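Local structure of uncharacterized protein (Rhodospirillum rubrum ATCC 11170, 3K8R) at residues Q57-A62 and V86-P91; R26-R31 and D42-C47; Y32-A37 and Q66-E71; A37-D42 and F49-R54. The protein is of unknown function but belongs to the DUF2442 family, and it packs as a two-chain assembly in the crystal. All blocks are in the same frame, centred on the assembly; numbering follows the deposited sequence.

How the contacts relate
Contacts 2 and 4 share strand 38-43, the middle strand of the antiparallel sheet 27-33, 38-43, 48-51: contact 2 pairs it with 27-33, contact 4 with 48-51, and their centres lie about 12 Å apart. Contact 3 lays the end of helix 64-67 on the end of strand 27-33; its centre is about 8 Å from that of contact 4, which is nested inside its loop. Contact 1 opens after contacts 2 and 4 have closed, crosses contact 3, and uses strand 86-89 of the second sheet. Leu90 touches contact 2, while Leu59 and Ala62 touch Leu67 of contact 3, so the two sheets are connected by apolar packing through Leu90, Leu59 and Leu67.

Contact 1 of 4, residues Q57-A62 and V86-P91; sequences QGLEGA and VDLSLP. With EDO (1,2-ethanediol), chain D.
The flat groups of 57-62 that meet Val86 and Leu88 are the peptide carbonyls of Gln57 and Gly58, and each touches with its oxygen. Gly58 O lies 3.3 Å from Val86 CG2, while Gln57 O sits by both neighbours, 3.9 Å from Val86 CG1 and 3.7 Å from Leu88 CD2. A third flat group, the Glu60 carboxylate, bonds within its own loop: Gly58 N donates to Glu60 OE1 at 3.0 Å, coming from above the carboxylate plane. The positive phi of Gly58 (104°) suits glycine. Beyond it the Leu59 side chain forks between the two strand residues. Its CD2 meets Val86 CG2 at 4.1 Å, and its CD1 meets Leu88 CD1 at 3.9 Å. Beside Leu88, an ethanediol, probably from the crystallisation liquor, accepts from Ser89 N through O1 at 2.8 Å; it is also hydrogen-bonded to Ile97 O. Val86 and Leu88 belong to an outermost strand, within this chain, of the sheet 71-73, 78-81, 86-89. Trp81 of the middle strand touches both Leu59 and Leu88, and Leu67 of helix 64-67 adds to the packing round Leu59.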
loop_
_atom_site.group_PDB
_atom_site.type_symbol
_atom_site.label_atom_id
_atom_site.label_comp_id
_atom_site.label_asym_id
_atom_site.label_seq_id
_atom_site.Cartn_x
_atom_site.Cartn_y
_atom_site.Cartn_z
ATOM N N GLN A 57 15.673 -0.672 5.187
ATOM C CA GLN A 57 16.879 -0.634 5.989
ATOM C C GLN A 57 16.898 -1.728 7.044
ATOM O O GLN A 57 16.022 -1.798 7.929
ATOM C CB GLN A 57 17.024 0.720 6.676
ATOM C CG GLN A 57 18.277 0.805 7.527
ATOM C CD GLN A 57 18.467 2.148 8.146
ATOM O OE1 GLN A 57 17.515 2.898 8.359
ATOM N NE2 GLN A 57 19.710 2.465 8.455
ATOM N N GLY A 58 17.925 -2.562 6.951
ATOM C CA GLY A 58 18.122 -3.658 7.888
ATOM C C GLY A 58 17.759 -5.012 7.324
ATOM O O GLY A 58 18.011 -6.012 7.984
ATOM N N LEU A 59 17.167 -5.045 6.121
ATOM C CA LEU A 59 16.755 -6.300 5.475
ATOM C C LEU A 59 17.395 -6.519 4.085
ATOM O O LEU A 59 17.088 -7.495 3.402
ATOM C CB LEU A 59 15.218 -6.365 5.370
ATOM C CG LEU A 59 14.376 -6.338 6.662
ATOM C CD1 LEU A 59 12.886 -6.383 6.345
ATOM C CD2 LEU A 59 14.737 -7.474 7.625
ATOM N N GLU A 60 18.323 -5.655 3.681
ATOM C CA GLU A 60 18.937 -5.771 2.348
ATOM C C GLU A 60 19.516 -7.140 2.036
ATOM O O GLU A 60 19.481 -7.561 0.888
ATOM C CB GLU A 60 20.070 -4.760 2.137
ATOM C CG GLU A 60 19.711 -3.286 2.245
ATOM C CD GLU A 60 19.797 -2.745 3.663
ATOM O OE1 GLU A 60 19.597 -3.512 4.637
ATOM O OE2 GLU A 60 20.075 -1.537 3.798
ATOM N N GLY A 61 20.062 -7.817 3.045
ATOM C CA GLY A 61 20.707 -9.109 2.843
ATOM C C GLY A 61 20.011 -10.311 3.444
ATOM O O GLY A 61 20.555 -11.405 3.418
ATOM N N ALA A 62 18.804 -10.133 3.967
ATOM C CA ALA A 62 18.075 -11.246 4.582
ATOM C C ALA A 62 17.639 -12.282 3.556
ATOM O O ALA A 62 17.393 -11.948 2.404
ATOM C CB ALA A 62 16.879 -10.734 5.324
ATOM N N VAL A 86 15.099 -6.046 13.545
ATOM C CA VAL A 86 14.719 -4.971 12.639
ATOM C C VAL A 86 13.281 -4.552 12.923
ATOM O O VAL A 86 12.416 -5.398 13.148
ATOM C CB VAL A 86 14.884 -5.379 11.170
ATOM C CG1 VAL A 86 14.234 -4.355 10.257
ATOM C CG2 VAL A 86 16.370 -5.564 10.846
ATOM N N ASP A 87 13.054 -3.239 12.951
ATOM C CA ASP A 87 11.732 -2.649 13.174
ATOM C C ASP A 87 11.440 -1.591 12.116
ATOM O O ASP A 87 12.184 -0.630 11.964
ATOM C CB ASP A 87 11.625 -2.068 14.586
ATOM C CG ASP A 87 11.373 -3.136 15.634
ATOM O OD1 ASP A 87 10.589 -4.060 15.356
ATOM O OD2 ASP A 87 11.930 -3.050 16.743
ATOM N N LEU A 88 10.370 -1.791 11.364
ATOM C CA LEU A 88 10.013 -0.865 10.308
ATOM C C LEU A 88 8.675 -0.261 10.673
ATOM O O LEU A 88 7.878 -0.889 11.375
ATOM C CB LEU A 88 9.911 -1.588 8.960
ATOM C CG LEU A 88 11.133 -2.384 8.480
ATOM C CD1 LEU A 88 10.782 -3.191 7.232
ATOM C CD2 LEU A 88 12.347 -1.491 8.228
ATOM N N SER A 89 8.438 0.960 10.197
ATOM C CA SER A 89 7.185 1.674 10.427
ATOM C C SER A 89 6.273 1.438 9.250
ATOM O O SER A 89 6.704 1.614 8.128
ATOM C CB SER A 89 7.463 3.169 10.536
ATOM O OG SER A 89 6.266 3.909 10.458
ATOM N N LEU A 90 5.030 1.031 9.483
ATOM C CA LEU A 90 4.080 0.815 8.370
ATOM C C LEU A 90 3.735 2.151 7.702
ATOM O O LEU A 90 3.822 2.278 6.471
ATOM C CB LEU A 90 2.812 0.090 8.840
ATOM C CG LEU A 90 1.653 -0.114 7.863
ATOM C CD1 LEU A 90 2.080 -0.890 6.605
ATOM C CD2 LEU A 90 0.525 -0.832 8.591
ATOM N N PRO A 91 3.359 3.163 8.508
ATOM C CA PRO A 91 3.062 4.448 7.879
ATOM C C PRO A 91 4.251 4.982 7.089
ATOM O O PRO A 91 4.056 5.548 6.010
ATOM C CB PRO A 91 2.738 5.358 9.065
ATOM C CG PRO A 91 2.312 4.437 10.156
ATOM C CD PRO A 91 3.095 3.184 9.961
HETATM C C1 EDO D . 11.159 3.279 9.456
HETATM O O1 EDO D . 10.686 2.023 8.948
HETATM C C2 EDO D . 10.963 4.389 8.421
HETATM O O2 EDO D . 10.201 3.923 7.292
#

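Contact 2 of 4, residues R26-R31 and D42-C47; sequences RAAKAR and DLENGC. With EDO (1,2-ethanediol), chain C.
Ala28 N and Lys29 N both meet Asp42 O, the first at 2.8 Å and the second weakly, so two residues of one strand face a single residue of its antiparallel neighbour: a classic beta bulge. Asp42 N returns a backbone bond to Lys29 O, and Glu44 N donates to Arg26 O at 2.8 Å as the chain leaves the strand for the type I turn from Leu43 to Gly46. Charged pairs flank this core. Arg26 NH1 forms a salt bridge with Glu44 OE1 at 2.8 Å, but the oxygen lies over one face of the guanidinium, whose plane is turned 68° from the carboxylate. Arg31 NH1 and Asp42 OD2 are a long pair at 3.9 Å, with the two planes only 24° apart. An ethanediol, probably from the crystallisation liquor, spans that gap: its O2 accepts from Arg31 NH1 at 2.8 Å and donates to Asp42 OD1, also at 2.8 Å. Apolar contact is slight, Ala28 CB lying 4.1 Å from Glu44 CG. Leu43 brings CD2 beside Arg26 O and also packs on Leu90 and Met94 of helix 90-94. Asp42 thus works from both ends: its backbone sets the bulge, while its carboxylate would favour the nearby Arg31 charge only loosely, since the direct pair is long and the close bridge is probably adventitious.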
loop_
_atom_site.group_PDB
_atom_site.type_symbol
_atom_site.label_atom_id
_atom_site.label_comp_id
_atom_site.label_asym_id
_atom_site.label_seq_id
_atom_site.Cartn_x
_atom_site.Cartn_y
_atom_site.Cartn_z
ATOM N N ARG A 26 -3.841 0.281 9.832
ATOM C CA ARG A 26 -3.149 -0.529 10.823
ATOM C C ARG A 26 -3.023 -1.980 10.337
ATOM O O ARG A 26 -3.984 -2.554 9.823
ATOM C CB ARG A 26 -3.941 -0.417 12.144
ATOM C CG ARG A 26 -3.086 -0.463 13.408
ATOM C CD ARG A 26 -3.696 0.297 14.620
ATOM N NE ARG A 26 -4.601 -0.473 15.481
ATOM C CZ ARG A 26 -5.918 -0.613 15.312
ATOM N NH1 ARG A 26 -6.541 -0.071 14.268
ATOM N NH2 ARG A 26 -6.617 -1.336 16.188
ATOM N N ALA A 27 -1.839 -2.570 10.495
ATOM C CA ALA A 27 -1.593 -3.945 10.036
ATOM C C ALA A 27 -2.347 -4.998 10.840
ATOM O O ALA A 27 -2.134 -5.117 12.041
ATOM C CB ALA A 27 -0.111 -4.258 10.077
ATOM N N ALA A 28 -3.211 -5.758 10.168
ATOM C CA ALA A 28 -3.946 -6.862 10.792
ATOM C C ALA A 28 -3.177 -8.187 10.600
ATOM O O ALA A 28 -3.137 -9.030 11.485
ATOM C CB ALA A 28 -5.337 -6.960 10.206
ATOM N N LYS A 29 -2.564 -8.359 9.435
ATOM C CA LYS A 29 -1.767 -9.537 9.126
ATOM C C LYS A 29 -0.604 -9.122 8.248
ATOM O O LYS A 29 -0.723 -8.170 7.479
ATOM C CB LYS A 29 -2.601 -10.557 8.359
ATOM C CG LYS A 29 -3.729 -11.216 9.139
ATOM C CD LYS A 29 -4.472 -12.193 8.237
ATOM C CE LYS A 29 -5.593 -12.917 8.956
ATOM N NZ LYS A 29 -6.370 -13.783 8.023
ATOM N N ALA A 30 0.509 -9.849 8.348
ATOM C CA ALA A 30 1.718 -9.592 7.545
ATOM C C ALA A 30 2.432 -10.898 7.185
ATOM O O ALA A 30 2.591 -11.774 8.025
ATOM C CB ALA A 30 2.655 -8.700 8.305
ATOM N N ARG A 31 2.876 -11.031 5.941
ATOM C CA ARG A 31 3.590 -12.241 5.531
ATOM C C ARG A 31 4.532 -11.997 4.363
ATOM O O ARG A 31 4.354 -11.050 3.592
ATOM C CB ARG A 31 2.594 -13.332 5.139
ATOM C CG ARG A 31 1.871 -13.097 3.827
ATOM C CD ARG A 31 0.840 -14.181 3.557
ATOM N NE ARG A 31 0.296 -14.126 2.191
ATOM C CZ ARG A 31 -0.671 -13.310 1.777
ATOM N NH1 ARG A 31 -1.215 -12.419 2.602
ATOM N NH2 ARG A 31 -1.087 -13.365 0.515
ATOM N N ASP A 42 -2.088 -7.025 5.214
ATOM C CA ASP A 42 -3.536 -6.871 5.192
ATOM C C ASP A 42 -3.923 -5.820 6.218
ATOM O O ASP A 42 -3.840 -6.053 7.428
ATOM C CB ASP A 42 -4.224 -8.189 5.539
ATOM C CG ASP A 42 -3.903 -9.285 4.564
ATOM O OD1 ASP A 42 -4.143 -9.079 3.357
ATOM O OD2 ASP A 42 -3.430 -10.355 5.005
ATOM N N LEU A 43 -4.334 -4.655 5.735
ATOM C CA LEU A 43 -4.727 -3.570 6.622
ATOM C C LEU A 43 -6.092 -3.846 7.238
ATOM O O LEU A 43 -6.985 -4.420 6.604
ATOM C CB LEU A 43 -4.717 -2.228 5.888
ATOM C CG LEU A 43 -3.340 -1.833 5.359
ATOM C CD1 LEU A 43 -3.469 -0.567 4.578
ATOM C CD2 LEU A 43 -2.322 -1.679 6.486
ATOM N N GLU A 44 -6.237 -3.392 8.477
ATOM C CA GLU A 44 -7.428 -3.623 9.284
ATOM C C GLU A 44 -8.665 -2.940 8.710
ATOM O O GLU A 44 -9.788 -3.345 8.998
ATOM C CB GLU A 44 -7.155 -3.151 10.711
ATOM C CG GLU A 44 -7.747 -4.055 11.778
ATOM C CD GLU A 44 -6.999 -3.924 13.102
ATOM O OE1 GLU A 44 -6.803 -2.770 13.559
ATOM O OE2 GLU A 44 -6.605 -4.975 13.677
ATOM N N ASN A 45 -8.451 -1.916 7.891
ATOM C CA ASN A 45 -9.534 -1.213 7.216
ATOM C C ASN A 45 -9.967 -1.885 5.899
ATOM O O ASN A 45 -10.704 -1.286 5.119
ATOM C CB ASN A 45 -9.110 0.230 6.930
ATOM C CG ASN A 45 -7.962 0.319 5.948
ATOM O OD1 ASN A 45 -7.726 -0.606 5.170
ATOM N ND2 ASN A 45 -7.234 1.427 5.982
ATOM N N GLY A 46 -9.489 -3.102 5.636
ATOM C CA GLY A 46 -9.843 -3.825 4.418
ATOM C C GLY A 46 -8.872 -3.704 3.245
ATOM O O GLY A 46 -8.947 -4.497 2.312
ATOM N N CYS A 47 -7.963 -2.729 3.262
ATOM C CA CYS A 47 -7.014 -2.560 2.148
ATOM C C CYS A 47 -5.807 -3.471 2.292
ATOM O O CYS A 47 -5.692 -4.193 3.297
ATOM C CB CYS A 47 -6.547 -1.120 2.057
ATOM S SG CYS A 47 -7.877 -0.006 1.772
HETATM C C1 EDO C . -3.677 -10.426 -0.605
HETATM O O1 EDO C . -3.347 -11.152 -1.798
HETATM C C2 EDO C . -4.249 -11.390 0.434
HETATM O O2 EDO C . -3.579 -11.193 1.684
#

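Contact 3 of 4, residues Y32-A37 and Q66-E71; sequences YDRSSA and QLCAVE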
loop_
_atom_site.group_PDB
_atom_site.type_symbol
_atom_site.label_atom_id
_atom_site.label_comp_id
_atom_site.label_asym_id
_atom_site.label_seq_id
_atom_site.Cartn_x
_atom_site.Cartn_y
_atom_site.Cartn_z
ATOM N N TYR A 32 5.539 -12.847 4.237
ATOM C CA TYR A 32 6.429 -12.750 3.104
ATOM C C TYR A 32 5.930 -13.736 2.053
ATOM O O TYR A 32 5.639 -14.892 2.352
ATOM C CB TYR A 32 7.868 -13.058 3.490
ATOM C CG TYR A 32 8.841 -12.956 2.328
ATOM C CD1 TYR A 32 9.188 -11.721 1.787
ATOM C CD2 TYR A 32 9.424 -14.091 1.786
ATOM C CE1 TYR A 32 10.074 -11.633 0.730
ATOM C CE2 TYR A 32 10.314 -14.006 0.736
ATOM C CZ TYR A 32 10.635 -12.777 0.217
ATOM O OH TYR A 32 11.524 -12.706 -0.823
ATOM N N ASP A 33 5.788 -13.253 0.831
ATOM C CA ASP A 33 5.359 -14.071 -0.272
ATOM C C ASP A 33 6.635 -14.327 -1.074
ATOM O O ASP A 33 7.218 -13.405 -1.646
ATOM C CB ASP A 33 4.303 -13.316 -1.081
ATOM C CG ASP A 33 3.864 -14.059 -2.301
ATOM O OD1 ASP A 33 3.527 -15.250 -2.201
ATOM O OD2 ASP A 33 3.842 -13.443 -3.378
ATOM N N ARG A 34 7.093 -15.571 -1.086
ATOM C CA ARG A 34 8.303 -15.922 -1.815
ATOM C C ARG A 34 8.124 -15.737 -3.308
ATOM O O ARG A 34 9.043 -15.273 -3.991
ATOM C CB ARG A 34 8.691 -17.369 -1.551
ATOM C CG ARG A 34 8.942 -17.642 -0.115
ATOM C CD ARG A 34 9.638 -18.948 0.110
ATOM N NE ARG A 34 9.974 -19.035 1.518
ATOM C CZ ARG A 34 10.763 -19.944 2.065
ATOM N NH1 ARG A 34 11.312 -20.891 1.321
ATOM N NH2 ARG A 34 10.999 -19.903 3.369
ATOM N N SER A 35 6.944 -16.104 -3.806
ATOM C CA SER A 35 6.635 -15.997 -5.227
ATOM C C SER A 35 6.934 -14.604 -5.779
ATOM O O SER A 35 7.678 -14.472 -6.751
ATOM C CB SER A 35 5.170 -16.338 -5.480
ATOM O OG SER A 35 4.868 -16.249 -6.865
ATOM N N SER A 36 6.367 -13.577 -5.147
ATOM C CA SER A 36 6.552 -12.197 -5.594
ATOM C C SER A 36 7.645 -11.436 -4.831
ATOM O O SER A 36 7.839 -10.237 -5.055
ATOM C CB SER A 36 5.250 -11.434 -5.436
ATOM O OG SER A 36 5.018 -11.162 -4.070
ATOM N N ALA A 37 8.355 -12.121 -3.939
ATOM C CA ALA A 37 9.415 -11.498 -3.153
ATOM C C ALA A 37 8.945 -10.250 -2.421
ATOM O O ALA A 37 9.742 -9.331 -2.223
ATOM C CB ALA A 37 10.602 -11.158 -4.033
ATOM N N GLN A 66 14.530 -15.987 6.397
ATOM C CA GLN A 66 14.552 -14.944 7.418
ATOM C C GLN A 66 13.431 -13.929 7.278
ATOM O O GLN A 66 12.947 -13.411 8.273
ATOM C CB GLN A 66 15.894 -14.226 7.416
ATOM C CG GLN A 66 17.008 -15.139 7.845
ATOM C CD GLN A 66 18.338 -14.461 7.896
ATOM O OE1 GLN A 66 18.661 -13.623 7.054
ATOM N NE2 GLN A 66 19.139 -14.833 8.885
ATOM N N LEU A 67 13.018 -13.642 6.050
ATOM C CA LEU A 67 11.968 -12.647 5.816
ATOM C C LEU A 67 10.599 -13.098 6.324
ATOM O O LEU A 67 9.807 -12.275 6.768
ATOM C CB LEU A 67 11.922 -12.244 4.336
ATOM C CG LEU A 67 13.106 -11.370 3.900
ATOM C CD1 LEU A 67 13.150 -11.247 2.399
ATOM C CD2 LEU A 67 13.041 -9.990 4.554
ATOM N N CYS A 68 10.345 -14.402 6.297
ATOM C CA CYS A 68 9.086 -14.966 6.791
ATOM C C CYS A 68 8.813 -14.753 8.264
ATOM O O CYS A 68 7.681 -14.895 8.694
ATOM C CB CYS A 68 9.077 -16.462 6.560
ATOM S SG CYS A 68 9.238 -16.831 4.844
ATOM N N ALA A 69 9.835 -14.416 9.036
ATOM C CA ALA A 69 9.666 -14.204 10.470
ATOM C C ALA A 69 8.899 -12.927 10.820
ATOM O O ALA A 69 8.711 -12.641 12.004
ATOM C CB ALA A 69 11.035 -14.209 11.173
ATOM N N VAL A 70 8.447 -12.174 9.815
ATOM C CA VAL A 70 7.773 -10.910 10.065
ATOM C C VAL A 70 6.640 -11.076 11.052
ATOM O O VAL A 70 5.911 -12.061 10.999
ATOM C CB VAL A 70 7.234 -10.271 8.789
ATOM C CG1 VAL A 70 6.215 -11.190 8.121
ATOM C CG2 VAL A 70 6.631 -8.893 9.105
ATOM N N GLU A 71 6.551 -10.108 11.966
ATOM C CA GLU A 71 5.544 -10.034 13.035
ATOM C C GLU A 71 4.989 -8.614 13.127
ATOM O O GLU A 71 5.665 -7.656 12.760
ATOM C CB GLU A 71 6.174 -10.345 14.394
ATOM C CG GLU A 71 6.460 -11.790 14.693
ATOM C CD GLU A 71 7.032 -11.970 16.093
ATOM O OE1 GLU A 71 8.167 -11.516 16.370
ATOM O OE2 GLU A 71 6.344 -12.584 16.925
#
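Tyr32 chi1 (-180°) sets CG anti to the backbone N and so swings the ring toward Leu67 at the helix end. Leu67 CB is carried over the phenol face by its backbone, 3.8 Å from the ring centroid and 15° off the normal, a CH-pi contact. Chi1 of Leu67 (-72°) places its CG anti to the carbonyl carbon, and from there chi2 sends CD1 across the same face, to 3.5 Å from Tyr32 CE1. Cys68 SG comes obliquely to the ring, 4.1 Å from Tyr32 CD2, and is also met by Arg34, whose guanidinium presents its edge, NH2 to SG 3.8 Å. The main polar partner of that guanidinium is Asp65, by a salt bridge from NH2, and the Tyr32 hydroxyl is hydrogen-bonded to Arg54 NH1. Val70 CG1 is a looser neighbour of the Tyr32 backbone. The loop beyond the strand is held by Asp33 OD2, which takes two donors from Ser36: OG, on its anti lone pair at 2.7 Å, and the backbone N at 3.1 Å, from above the carboxylate plane. This is an Asx motif. With Ala37 and Arg38 both facing Asp33 as a G1 beta bulge, it closes the hairpin of strands 27-33 and 38-43, on whose inner residue Tyr32 the end of helix 64-67 packs.

Contact 4 of 4, residues A37-D42 and F49-R54; sequences ARVIVD and FAFPPR. With EDO (1,2-ethanediol), chain C.
Val39 and Phe51 lie side by side and point the same way, a hydrogen-bonded antiparallel pair. Phe51 CG sits in the crowded position between its backbone N and carbonyl carbon (chi1 66°), and the ring leans back against its partner. Val39 CB thus rests over the face, 3.9 Å from the ring centroid, while Val41 CG2 meets the edge, 4.1 Å from Phe51 CE1. Val39 CG1 also lies against the ring, whereas the other branch, CG2, reaches Pro53 CG at 3.5 Å, crossing it obliquely. Val41 and Phe49 share this inner side, where Phe49 packs against Leu90, Leu93 and Met94 of helix 90-94. Ile40 and Ala50 point to the opposite side. Near the end of the pair, Arg38 bends at chi2 (-69°), bringing CD to 3.5 Å from Pro52 N. Farther out its guanidinium lays one face on the proline ring, with NH1 3.6 Å from Pro52 CB.

Backbone bonds keep these groups in step. Val39 N meets Phe51 O at 3.0 Å, with a weak return bond from Phe51 N to Val39 O, and Val41 and Phe49 bond in both directions. Between these pairs Ala50 CA directs a C-H to Val39 O. The N-to-C directions of the short strand segments make an angle of 163°, and this is an antiparallel beta hairpin whose apolar side forms part of the core. Its strand 48-51 is outermost within the chain, but Ala50 pairs antiparallel with a strand of the second subunit, so the sheet runs on across the dimer interface.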
loop_
_atom_site.group_PDB
_atom_site.type_symbol
_atom_site.label_atom_id
_atom_site.label_comp_id
_atom_site.label_asym_id
_atom_site.label_seq_id
_atom_site.Cartn_x
_atom_site.Cartn_y
_atom_site.Cartn_z
ATOM N N ALA A 37 8.355 -12.121 -3.939
ATOM C CA ALA A 37 9.415 -11.498 -3.153
ATOM C C ALA A 37 8.945 -10.250 -2.421
ATOM O O ALA A 37 9.742 -9.331 -2.223
ATOM C CB ALA A 37 10.602 -11.158 -4.033
ATOM N N ARG A 38 7.670 -10.209 -2.023
ATOM C CA ARG A 38 7.121 -9.050 -1.296
ATOM C C ARG A 38 6.579 -9.442 0.071
ATOM O O ARG A 38 6.275 -10.611 0.337
ATOM C CB ARG A 38 5.947 -8.427 -2.059
ATOM C CG ARG A 38 6.213 -8.007 -3.487
ATOM C CD ARG A 38 7.153 -6.817 -3.591
ATOM N NE ARG A 38 7.470 -6.481 -4.994
ATOM C CZ ARG A 38 8.556 -6.880 -5.681
ATOM N NH1 ARG A 38 9.500 -7.641 -5.127
ATOM N NH2 ARG A 38 8.713 -6.500 -6.949
ATOM N N VAL A 39 6.443 -8.444 0.936
ATOM C CA VAL A 39 5.805 -8.638 2.226
ATOM C C VAL A 39 4.390 -8.110 2.032
ATOM O O VAL A 39 4.220 -6.919 1.800
ATOM C CB VAL A 39 6.497 -7.843 3.331
ATOM C CG1 VAL A 39 5.750 -8.004 4.660
ATOM C CG2 VAL A 39 7.949 -8.275 3.459
ATOM N N ILE A 40 3.384 -8.987 2.067
ATOM C CA ILE A 40 1.980 -8.565 1.899
ATOM C C ILE A 40 1.353 -8.248 3.262
ATOM O O ILE A 40 1.365 -9.097 4.172
ATOM C CB ILE A 40 1.129 -9.625 1.173
ATOM C CG1 ILE A 40 1.748 -9.955 -0.184
ATOM C CG2 ILE A 40 -0.286 -9.121 0.973
ATOM C CD1 ILE A 40 1.010 -11.012 -0.942
ATOM N N VAL A 41 0.812 -7.029 3.384
ATOM C CA VAL A 41 0.210 -6.540 4.624
ATOM C C VAL A 41 -1.285 -6.284 4.457
ATOM O O VAL A 41 -1.693 -5.429 3.667
ATOM C CB VAL A 41 0.847 -5.214 5.090
ATOM C CG1 VAL A 41 0.308 -4.836 6.463
ATOM C CG2 VAL A 41 2.361 -5.323 5.125
ATOM N N ASP A 42 -2.088 -7.025 5.214
ATOM C CA ASP A 42 -3.536 -6.871 5.192
ATOM C C ASP A 42 -3.923 -5.820 6.218
ATOM O O ASP A 42 -3.840 -6.053 7.428
ATOM C CB ASP A 42 -4.224 -8.189 5.539
ATOM C CG ASP A 42 -3.903 -9.285 4.564
ATOM O OD1 ASP A 42 -4.143 -9.079 3.357
ATOM O OD2 ASP A 42 -3.430 -10.355 5.005
ATOM N N PHE A 49 -1.385 -3.597 1.443
ATOM C CA PHE A 49 -0.143 -2.917 1.071
ATOM C C PHE A 49 0.969 -3.947 0.905
ATOM O O PHE A 49 1.142 -4.810 1.757
ATOM C CB PHE A 49 0.240 -1.881 2.130
ATOM C CG PHE A 49 1.562 -1.197 1.879
ATOM C CD1 PHE A 49 1.688 -0.248 0.869
ATOM C CD2 PHE A 49 2.659 -1.472 2.673
ATOM C CE1 PHE A 49 2.892 0.391 0.641
ATOM C CE2 PHE A 49 3.864 -0.836 2.452
ATOM C CZ PHE A 49 3.978 0.100 1.427
ATOM N N ALA A 50 1.699 -3.867 -0.204
ATOM C CA ALA A 50 2.808 -4.789 -0.461
ATOM C C ALA A 50 4.060 -3.977 -0.722
ATOM O O ALA A 50 4.010 -3.014 -1.490
ATOM C CB ALA A 50 2.506 -5.687 -1.656
ATOM N N PHE A 51 5.166 -4.347 -0.079
ATOM C CA PHE A 51 6.456 -3.684 -0.308
ATOM C C PHE A 51 7.551 -4.729 -0.421
ATOM O O PHE A 51 7.484 -5.766 0.250
ATOM C CB PHE A 51 6.789 -2.724 0.818
ATOM C CG PHE A 51 7.040 -3.395 2.143
ATOM C CD1 PHE A 51 5.985 -3.757 2.969
ATOM C CD2 PHE A 51 8.338 -3.643 2.580
ATOM C CE1 PHE A 51 6.215 -4.377 4.209
ATOM C CE2 PHE A 51 8.581 -4.261 3.820
ATOM C CZ PHE A 51 7.517 -4.627 4.635
ATOM N N PRO A 52 8.533 -4.499 -1.306
ATOM C CA PRO A 52 9.668 -5.414 -1.388
ATOM C C PRO A 52 10.593 -5.112 -0.220
ATOM O O PRO A 52 11.222 -4.059 -0.210
ATOM C CB PRO A 52 10.328 -5.045 -2.711
ATOM C CG PRO A 52 9.896 -3.665 -2.976
ATOM C CD PRO A 52 8.521 -3.546 -2.424
ATOM N N PRO A 53 10.685 -6.034 0.750
ATOM C CA PRO A 53 11.443 -5.811 1.980
ATOM C C PRO A 53 12.953 -5.571 1.825
ATOM O O PRO A 53 13.544 -4.925 2.696
ATOM C CB PRO A 53 11.184 -7.086 2.781
ATOM C CG PRO A 53 11.008 -8.125 1.743
ATOM C CD PRO A 53 10.329 -7.454 0.584
ATOM N N ARG A 54 13.579 -6.061 0.753
ATOM C CA ARG A 54 15.028 -5.834 0.567
ATOM C C ARG A 54 15.379 -4.392 0.223
ATOM O O ARG A 54 16.554 -4.065 0.133
ATOM C CB ARG A 54 15.643 -6.811 -0.438
ATOM C CG ARG A 54 15.618 -8.234 0.078
ATOM C CD ARG A 54 16.343 -9.215 -0.809
ATOM N NE ARG A 54 16.335 -10.546 -0.198
ATOM C CZ ARG A 54 15.435 -11.497 -0.426
ATOM N NH1 ARG A 54 14.445 -11.305 -1.281
ATOM N NH2 ARG A 54 15.531 -12.661 0.205
HETATM C C1 EDO C . -3.677 -10.426 -0.605
HETATM O O1 EDO C . -3.347 -11.152 -1.798
HETATM C C2 EDO C . -4.249 -11.390 0.434
HETATM O O2 EDO C . -3.579 -11.193 1.684
#